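Glutaredoxin (Chlorella sorokiniana, PDB 4I2U) binds glutathione and probably acts as a thiol-disulfide oxidoreductase of the thioredoxin fold in cell redox homeostasis. Local coordinates at residues E64-G67 and P72-F75. Numbering follows the deposited sequence.
Sequences ELTG and PRVF
Thr66 in the last turn of helix 55-66 and Arg73 at the start of strand 73-76 have the nearest CA atoms across the two segments, 8.1 Å apart, a spacing at which the bridging is done mainly by side chains. Gly67 leaves the helix with a positive phi of 101°, where a CB would press against the preceding carbonyl oxygen. Thr66 divides its branches between two partners: chi1 of 77° sets OG1 between the backbone N and the carbonyl carbon, and CG2, anti to the carbonyl carbon, meets Phe75. In the Arg73 conformer described, one of two, OG1 accepts a weak, doubtful hydrogen bond from Arg73 NH1 (2.9 Å, N-H...O angle 125°), and Arg73 NE is hydrogen-bonded to Ser70 O; the stronger partner of OG1 is Leu62 O, one helical turn back. In this thioredoxin fold, the helix thus packs on the central sheet just beyond the cis-proline Pro72, which touches bound glutathione. On the apolar side, Thr66 CG2 lies 3.6 Å from Phe75 CZ, and Leu65 CD2 reaches Phe75 CE2 at 4.0 Å, both obliquely to the ring. A serine in place of Thr66 would probably leave a gap beside Phe75 CZ, since it lacks the methyl. The Phe80 and Phe75 rings meet, and Ile12 of helix 3-14 touches both Leu65 and Phe75.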
ATOM      1  N   GLU A  64       5.136   3.291  13.962  1.00  6.29           N
ATOM      2  CA  GLU A  64       4.852   2.314  15.003  1.00  6.37           C
ATOM      3  C   GLU A  64       4.494   0.952  14.430  1.00  5.81           C
ATOM      4  O   GLU A  64       4.956  -0.087  14.933  1.00  7.61           O
ATOM      5  CB  GLU A  64       3.727   2.814  15.910  1.00  7.00           C
ATOM      6  CG  GLU A  64       4.041   4.076  16.674  1.00  8.58           C
ATOM      7  CD  GLU A  64       2.917   4.442  17.590  1.00 14.16           C
ATOM      8  OE1 GLU A  64       1.936   5.032  17.120  1.00 20.00           O
ATOM      9  OE2 GLU A  64       2.990   4.110  18.789  1.00 20.79           O
ATOM     10  N   LEU A  65       3.672   0.909  13.396  1.00  5.89           N
ATOM     11  CA  LEU A  65       3.176  -0.361  12.885  1.00  5.70           C
ATOM     12  C   LEU A  65       4.195  -1.072  12.021  1.00  7.39           C
ATOM     13  O   LEU A  65       4.269  -2.301  12.051  1.00  7.50           O
ATOM     14  CB  LEU A  65       1.892  -0.119  12.090  1.00  6.85           C
ATOM     15  CG  LEU A  65       1.205  -1.366  11.542  1.00  8.14           C
ATOM     16  CD1 LEU A  65       0.910  -2.396  12.633  1.00  8.62           C
ATOM     17  CD2 LEU A  65      -0.061  -0.960  10.781  1.00 10.25           C
ATOM     18  N   THR A  66       4.975  -0.316  11.252  1.00  6.26           N
ATOM     19  CA  THR A  66       5.817  -0.908  10.202  1.00  6.32           C
ATOM     20  C   THR A  66       7.315  -0.746  10.395  1.00  7.47           C
ATOM     21  O   THR A  66       8.079  -1.454   9.745  1.00  8.92           O
ATOM     22  CB  THR A  66       5.500  -0.350   8.792  1.00  7.41           C
ATOM     23  OG1 THR A  66       6.073   0.964   8.639  1.00  8.08           O
ATOM     24  CG2 THR A  66       3.989  -0.335   8.509  1.00  8.37           C
ATOM     25  N   GLY A  67       7.750   0.176  11.248  1.00  6.77           N
ATOM     26  CA  GLY A  67       9.176   0.389  11.440  1.00  7.55           C
ATOM     27  C   GLY A  67       9.760   1.570  10.712  1.00  8.48           C
ATOM     28  O   GLY A  67      10.931   1.874  10.893  1.00  9.61           O
ATOM     29  N   PRO A  72       6.233   5.232  -0.001  1.00  5.76           N
ATOM     30  CA  PRO A  72       4.951   4.636   0.379  1.00  5.51           C
ATOM     31  C   PRO A  72       5.076   3.555   1.451  1.00  5.40           C
ATOM     32  O   PRO A  72       6.161   3.051   1.730  1.00  5.61           O
ATOM     33  CB  PRO A  72       4.469   3.993  -0.929  1.00  5.66           C
ATOM     34  CG  PRO A  72       5.782   3.579  -1.583  1.00  5.83           C
ATOM     35  CD  PRO A  72       6.745   4.692  -1.272  1.00  6.14           C
ATOM     36  N   ARG A  73       3.936   3.188   2.027  1.00  5.27           N
ATOM     37  CA  ARG A  73       3.824   1.994   2.855  0.53  5.39           C
ATOM     38  C   ARG A  73       2.673   1.195   2.287  1.00  5.09           C
ATOM     39  O   ARG A  73       1.547   1.664   2.231  1.00  5.22           O
ATOM     40  CB  ARG A  73       3.608   2.338   4.333  0.53  5.31           C
ATOM     41  CG  ARG A  73       4.704   3.211   4.944  0.53  5.58           C
ATOM     42  CD  ARG A  73       5.834   2.409   5.569  0.53  8.40           C
ATOM     43  NE  ARG A  73       7.125   3.087   5.523  0.53  6.46           N
ATOM     44  CZ  ARG A  73       8.240   2.583   6.032  0.53  6.48           C
ATOM     45  NH1 ARG A  73       8.213   1.428   6.694  0.53  6.16           N
ATOM     46  NH2 ARG A  73       9.379   3.241   5.898  0.53  6.41           N
ATOM     47  N   VAL A  74       2.984  -0.001   1.797  1.00  4.99           N
ATOM     48  CA  VAL A  74       2.041  -0.822   1.035  1.00  4.96           C
ATOM     49  C   VAL A  74       1.613  -2.031   1.859  1.00  5.00           C
ATOM     50  O   VAL A  74       2.449  -2.709   2.486  1.00  5.45           O
ATOM     51  CB  VAL A  74       2.680  -1.271  -0.280  1.00  5.06           C
ATOM     52  CG1 VAL A  74       1.717  -2.074  -1.114  1.00  6.29           C
ATOM     53  CG2 VAL A  74       3.181  -0.048  -1.060  1.00  6.51           C
ATOM     54  N   PHE A  75       0.306  -2.294   1.842  1.00  5.01           N
ATOM     55  CA  PHE A  75      -0.294  -3.390   2.600  1.00  5.30           C
ATOM     56  C   PHE A  75      -1.177  -4.235   1.686  1.00  5.27           C
ATOM     57  O   PHE A  75      -2.000  -3.696   0.925  1.00  6.67           O
ATOM     58  CB  PHE A  75      -1.165  -2.859   3.730  1.00  5.58           C
ATOM     59  CG  PHE A  75      -0.432  -2.104   4.784  1.00  5.53           C
ATOM     60  CD1 PHE A  75      -0.052  -0.789   4.592  1.00  5.74           C
ATOM     61  CD2 PHE A  75      -0.169  -2.707   6.000  1.00  5.66           C
ATOM     62  CE1 PHE A  75       0.585  -0.093   5.596  1.00  6.56           C
ATOM     63  CE2 PHE A  75       0.478  -2.013   7.001  1.00  5.50           C
ATOM     64  CZ  PHE A  75       0.842  -0.702   6.807  1.00  6.06           C
TER